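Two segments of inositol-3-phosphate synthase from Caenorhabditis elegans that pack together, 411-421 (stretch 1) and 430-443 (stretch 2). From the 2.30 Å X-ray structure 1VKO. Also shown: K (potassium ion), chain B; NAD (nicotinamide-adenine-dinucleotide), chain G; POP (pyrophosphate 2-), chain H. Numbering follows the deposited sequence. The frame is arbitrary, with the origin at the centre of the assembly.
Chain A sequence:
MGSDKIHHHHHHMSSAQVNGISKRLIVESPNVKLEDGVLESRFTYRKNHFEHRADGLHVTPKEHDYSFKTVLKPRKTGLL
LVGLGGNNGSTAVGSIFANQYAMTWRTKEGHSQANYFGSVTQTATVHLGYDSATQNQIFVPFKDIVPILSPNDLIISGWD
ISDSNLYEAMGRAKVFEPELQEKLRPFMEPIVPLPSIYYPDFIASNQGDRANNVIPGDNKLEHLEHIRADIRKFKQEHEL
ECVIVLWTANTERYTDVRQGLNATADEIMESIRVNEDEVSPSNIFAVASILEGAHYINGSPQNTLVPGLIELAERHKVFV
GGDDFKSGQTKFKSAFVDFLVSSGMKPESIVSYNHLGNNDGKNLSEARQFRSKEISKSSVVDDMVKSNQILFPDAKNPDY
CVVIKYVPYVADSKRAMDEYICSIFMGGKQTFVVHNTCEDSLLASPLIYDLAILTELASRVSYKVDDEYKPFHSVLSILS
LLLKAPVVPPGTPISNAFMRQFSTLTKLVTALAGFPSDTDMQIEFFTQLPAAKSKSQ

Stretch 1 411-421: ADSKRAMDEYI
Stretch 2 430-443: QTFVVHNTCEDSLL

Asp412 (chi1 t) ties the loop before strand 413-421 to the start of helix 440-443: its OD1 accepts from Ser441 OG at 2.8 Å, its OD2 from Ser441 N at 3.1 Å, and its backbone O from Asp440 N at 3.2 Å. A short carboxylate thus reaches both the hydroxyl and the amide of Ser441 (chi1 m), whose OG also lies 3.2 Å from the potassium ion K. Ser413 OG (chi1 t) donates to Glu439 OE2 at 3.2 Å; Glu439, the N-cap residue, folds back with chi1 and chi2 both m.

Strands 413-421 and 430-439 run antiparallel (151°), with phi near -120° and psi near 120° through most of their length. Lys414-Cys438, Ala416-Asn436, Asp418-Val434 and Tyr420-Phe432 are hydrogen-bonded pairs, each bonded N to O in both directions at 2.8-3.1 Å; Lys414 N to Cys438 O, 2.9 Å, is weak. Their side chains share one face. There Ala416 CB meets Asn436 CB at 3.8 Å, Tyr420 CB (chi1 m) lies 4.2 Å from Phe432 CD1 (chi1 m), and Lys414 NZ extends to POP O2, 2.7 Å.

The other face carries Met417 (m, t, p), whose CG sits 3.4 Å from His435 ND1 (chi1 t), and Ile421 CG1, 3.8 Å from Thr431 CG2. The contact buries 972 Å² in total.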

# COMPACT_ATOMS: atom_id res chain seq x y z
N ALA A 411 3.67 -16.70 9.80
CA ALA A 411 3.33 -17.32 11.10
C ALA A 411 2.13 -16.64 11.82
O ALA A 411 1.02 -16.53 11.24
CB ALA A 411 4.59 -17.41 12.00
N ASP A 412 2.36 -16.17 13.05
CA ASP A 412 1.33 -15.43 13.81
C ASP A 412 1.10 -13.98 13.32
O ASP A 412 0.14 -13.30 13.72
CB ASP A 412 1.71 -15.40 15.30
CG ASP A 412 0.57 -14.94 16.18
OD1 ASP A 412 -0.38 -15.75 16.38
OD2 ASP A 412 0.52 -13.78 16.70
N SER A 413 2.01 -13.49 12.47
CA SER A 413 1.95 -12.13 11.98
C SER A 413 0.97 -12.07 10.81
O SER A 413 1.41 -11.97 9.64
CB SER A 413 3.33 -11.69 11.52
OG SER A 413 3.46 -10.27 11.48
N LYS A 414 -0.34 -12.15 11.06
CA LYS A 414 -1.28 -12.11 9.90
C LYS A 414 -1.17 -10.79 9.13
O LYS A 414 -0.80 -9.75 9.70
CB LYS A 414 -2.75 -12.51 10.24
CG LYS A 414 -3.75 -11.40 10.47
CD LYS A 414 -4.54 -11.02 9.22
CE LYS A 414 -5.80 -10.21 9.61
NZ LYS A 414 -6.96 -11.06 9.99
N ARG A 415 -1.45 -10.86 7.84
CA ARG A 415 -1.34 -9.70 6.95
C ARG A 415 -2.70 -9.42 6.32
O ARG A 415 -3.23 -10.25 5.55
CB ARG A 415 -0.30 -9.96 5.85
CG ARG A 415 1.06 -10.32 6.41
CD ARG A 415 1.69 -9.19 7.19
NE ARG A 415 2.72 -9.69 8.09
CZ ARG A 415 4.01 -9.82 7.75
NH1 ARG A 415 4.44 -9.49 6.53
NH2 ARG A 415 4.87 -10.28 8.66
N ALA A 416 -3.28 -8.26 6.67
CA ALA A 416 -4.60 -7.91 6.18
C ALA A 416 -4.41 -6.90 5.05
O ALA A 416 -3.85 -5.84 5.26
CB ALA A 416 -5.48 -7.35 7.31
N MET A 417 -4.85 -7.25 3.85
CA MET A 417 -4.76 -6.34 2.71
C MET A 417 -6.16 -6.05 2.20
O MET A 417 -6.91 -6.97 1.83
CB MET A 417 -3.86 -6.92 1.62
CG MET A 417 -2.38 -6.90 2.04
SD MET A 417 -1.20 -7.76 0.98
CE MET A 417 -1.05 -6.67 -0.45
N ASP A 418 -6.52 -4.77 2.20
CA ASP A 418 -7.89 -4.35 1.92
C ASP A 418 -7.95 -3.26 0.89
O ASP A 418 -7.06 -2.40 0.81
CB ASP A 418 -8.58 -3.85 3.19
CG ASP A 418 -8.74 -4.93 4.25
OD1 ASP A 418 -7.72 -5.51 4.67
OD2 ASP A 418 -9.85 -5.25 4.75
N GLU A 419 -9.02 -3.28 0.09
CA GLU A 419 -9.34 -2.16 -0.79
C GLU A 419 -10.78 -1.69 -0.55
O GLU A 419 -11.72 -2.48 -0.70
CB GLU A 419 -9.12 -2.55 -2.25
CG GLU A 419 -9.04 -1.36 -3.17
CD GLU A 419 -9.21 -1.74 -4.62
OE1 GLU A 419 -10.33 -2.18 -4.98
OE2 GLU A 419 -8.25 -1.59 -5.41
N TYR A 420 -10.96 -0.43 -0.16
CA TYR A 420 -12.31 0.18 -0.11
C TYR A 420 -12.49 1.20 -1.25
O TYR A 420 -11.68 2.12 -1.41
CB TYR A 420 -12.56 0.89 1.22
CG TYR A 420 -12.54 -0.02 2.47
CD1 TYR A 420 -11.34 -0.62 2.93
CD2 TYR A 420 -13.72 -0.23 3.21
CE1 TYR A 420 -11.35 -1.46 4.11
CE2 TYR A 420 -13.73 -1.06 4.38
CZ TYR A 420 -12.56 -1.65 4.82
OH TYR A 420 -12.62 -2.42 5.94
N ILE A 421 -13.56 1.01 -2.04
CA ILE A 421 -13.93 1.95 -3.10
C ILE A 421 -15.32 2.53 -2.82
O ILE A 421 -16.31 1.79 -2.73
CB ILE A 421 -13.95 1.29 -4.48
CG1 ILE A 421 -12.59 0.63 -4.79
CG2 ILE A 421 -14.35 2.33 -5.53
CD1 ILE A 421 -12.61 -0.34 -5.96
N GLN A 430 -13.58 7.66 -4.46
CA GLN A 430 -12.52 7.67 -3.46
C GLN A 430 -12.08 6.23 -3.12
O GLN A 430 -12.87 5.39 -2.69
CB GLN A 430 -12.97 8.36 -2.19
CG GLN A 430 -11.87 8.51 -1.17
CD GLN A 430 -12.22 9.45 -0.02
OE1 GLN A 430 -13.41 9.66 0.30
NE2 GLN A 430 -11.17 10.02 0.60
N THR A 431 -10.80 5.95 -3.32
CA THR A 431 -10.28 4.63 -3.16
C THR A 431 -9.26 4.64 -2.02
O THR A 431 -8.28 5.41 -2.05
CB THR A 431 -9.63 4.13 -4.49
OG1 THR A 431 -10.56 4.28 -5.58
CG2 THR A 431 -9.37 2.62 -4.42
N PHE A 432 -9.49 3.82 -1.01
CA PHE A 432 -8.52 3.61 0.09
C PHE A 432 -7.93 2.21 -0.07
O PHE A 432 -8.67 1.22 -0.07
CB PHE A 432 -9.18 3.66 1.49
CG PHE A 432 -10.10 4.87 1.74
CD1 PHE A 432 -11.38 4.95 1.16
CD2 PHE A 432 -9.72 5.89 2.63
CE1 PHE A 432 -12.24 6.06 1.41
CE2 PHE A 432 -10.57 7.01 2.91
CZ PHE A 432 -11.83 7.09 2.29
N VAL A 433 -6.62 2.13 -0.23
CA VAL A 433 -5.89 0.84 -0.16
C VAL A 433 -5.18 0.76 1.20
O VAL A 433 -4.55 1.73 1.60
CB VAL A 433 -4.83 0.69 -1.31
CG1 VAL A 433 -4.09 -0.68 -1.20
CG2 VAL A 433 -5.46 0.88 -2.72
N VAL A 434 -5.24 -0.40 1.89
CA VAL A 434 -4.75 -0.56 3.28
C VAL A 434 -3.88 -1.80 3.49
O VAL A 434 -4.22 -2.88 3.01
CB VAL A 434 -5.95 -0.67 4.28
CG1 VAL A 434 -5.48 -0.90 5.71
CG2 VAL A 434 -6.81 0.56 4.24
N HIS A 435 -2.77 -1.66 4.21
CA HIS A 435 -1.98 -2.83 4.67
C HIS A 435 -1.78 -2.82 6.20
O HIS A 435 -1.21 -1.87 6.75
CB HIS A 435 -0.65 -2.97 3.90
CG HIS A 435 0.15 -4.19 4.28
ND1 HIS A 435 0.20 -5.33 3.50
CD2 HIS A 435 0.92 -4.46 5.37
CE1 HIS A 435 0.96 -6.24 4.09
NE2 HIS A 435 1.41 -5.74 5.22
N ASN A 436 -2.21 -3.91 6.85
CA ASN A 436 -2.37 -4.03 8.30
C ASN A 436 -1.67 -5.25 8.93
O ASN A 436 -2.20 -6.37 8.87
CB ASN A 436 -3.85 -4.14 8.61
CG ASN A 436 -4.17 -3.95 10.08
OD1 ASN A 436 -3.29 -3.63 10.89
ND2 ASN A 436 -5.46 -4.14 10.44
N THR A 437 -0.53 -5.04 9.58
CA THR A 437 0.22 -6.12 10.24
C THR A 437 -0.43 -6.45 11.60
O THR A 437 -0.34 -5.66 12.55
CB THR A 437 1.68 -5.72 10.38
OG1 THR A 437 2.21 -5.47 9.08
CG2 THR A 437 2.55 -6.91 10.89
N CYS A 438 -1.12 -7.60 11.66
CA CYS A 438 -1.93 -8.04 12.83
C CYS A 438 -1.25 -9.19 13.57
O CYS A 438 -1.26 -10.35 13.11
CB CYS A 438 -3.33 -8.48 12.42
SG CYS A 438 -4.30 -7.15 11.71
N GLU A 439 -0.66 -8.87 14.71
CA GLU A 439 -0.03 -9.91 15.51
C GLU A 439 -1.16 -10.62 16.21
O GLU A 439 -1.51 -10.29 17.35
CB GLU A 439 0.94 -9.25 16.48
CG GLU A 439 1.95 -8.35 15.78
CD GLU A 439 2.85 -9.09 14.78
OE1 GLU A 439 2.77 -10.34 14.66
OE2 GLU A 439 3.66 -8.40 14.09
N ASP A 440 -1.80 -11.56 15.50
CA ASP A 440 -3.12 -12.05 15.92
C ASP A 440 -3.24 -12.36 17.41
O ASP A 440 -4.20 -11.93 18.06
CB ASP A 440 -3.52 -13.29 15.12
CG ASP A 440 -4.05 -12.95 13.75
OD1 ASP A 440 -4.55 -11.81 13.53
OD2 ASP A 440 -3.97 -13.78 12.82
N SER A 441 -2.29 -13.12 17.95
CA SER A 441 -2.34 -13.58 19.35
C SER A 441 -2.31 -12.39 20.30
O SER A 441 -2.99 -12.40 21.34
CB SER A 441 -1.19 -14.54 19.65
OG SER A 441 -1.34 -15.78 18.97
N LEU A 442 -1.50 -11.39 19.93
CA LEU A 442 -1.36 -10.15 20.69
C LEU A 442 -2.61 -9.27 20.53
O LEU A 442 -2.94 -8.46 21.39
CB LEU A 442 -0.06 -9.42 20.29
CG LEU A 442 1.29 -10.07 20.66
CD1 LEU A 442 2.47 -9.22 20.15
CD2 LEU A 442 1.46 -10.35 22.17
N LEU A 443 -3.33 -9.44 19.44
CA LEU A 443 -4.60 -8.79 19.30
C LEU A 443 -5.69 -9.53 20.09
O LEU A 443 -6.46 -8.89 20.80
CB LEU A 443 -4.97 -8.58 17.81
CG LEU A 443 -4.31 -7.37 17.11
CD1 LEU A 443 -4.47 -7.40 15.58
CD2 LEU A 443 -4.83 -6.04 17.66
K K B . -3.83 -16.28 17.03
PA NAD G . -4.39 -22.31 17.61
O1A NAD G . -4.31 -23.44 16.70
O2A NAD G . -3.03 -21.87 17.93
O5B NAD G . -5.23 -22.78 18.87
C5B NAD G . -6.12 -23.86 18.76
C4B NAD G . -5.80 -24.82 19.90
O4B NAD G . -6.99 -25.50 20.24
C3B NAD G . -4.79 -25.86 19.51
O3B NAD G . -4.04 -26.07 20.70
C2B NAD G . -5.57 -27.12 19.29
O2B NAD G . -4.80 -28.14 19.92
C1B NAD G . -6.82 -26.89 20.14
N9A NAD G . -8.08 -27.60 19.81
C8A NAD G . -8.62 -27.93 18.61
N7A NAD G . -9.78 -28.59 18.83
C5A NAD G . -10.01 -28.71 20.15
C6A NAD G . -11.01 -29.33 20.92
N6A NAD G . -12.03 -30.03 20.39
N1A NAD G . -10.91 -29.29 22.29
C2A NAD G . -9.84 -28.68 22.89
N3A NAD G . -8.87 -28.13 22.13
C4A NAD G . -8.93 -28.12 20.78
O3 NAD G . -5.29 -21.11 17.00
PN NAD G . -5.38 -19.71 17.77
O1N NAD G . -5.09 -19.99 19.20
O2N NAD G . -4.54 -18.76 17.05
O5D NAD G . -6.94 -19.30 17.76
C5D NAD G . -7.95 -20.23 18.10
C4D NAD G . -9.35 -19.89 17.55
O4D NAD G . -9.65 -18.54 17.79
C3D NAD G . -9.50 -20.12 16.05
O3D NAD G . -10.76 -20.67 15.81
C2D NAD G . -9.58 -18.72 15.49
O2D NAD G . -10.37 -18.57 14.32
C1D NAD G . -10.25 -17.99 16.63
N1N NAD G . -10.00 -16.57 16.39
C2N NAD G . -8.73 -16.10 16.38
C3N NAD G . -8.52 -14.76 16.11
C7N NAD G . -7.19 -14.22 16.49
O7N NAD G . -6.27 -15.18 16.96
N7N NAD G . -6.95 -12.91 16.39
C4N NAD G . -9.61 -13.89 15.88
C5N NAD G . -10.89 -14.40 15.87
C6N NAD G . -11.08 -15.77 16.12
P1 POP H . -9.92 -9.93 12.17
O1 POP H . -10.40 -8.87 13.15
O2 POP H . -8.47 -9.70 11.82
O3 POP H . -10.75 -9.85 10.89
O POP H . -10.04 -11.40 12.88
P2 POP H . -9.63 -12.84 12.22
O4 POP H . -8.26 -13.23 12.77
O5 POP H . -10.69 -13.86 12.60
O6 POP H . -9.50 -12.87 10.70
O HOH W 1 -4.52 -16.36 14.43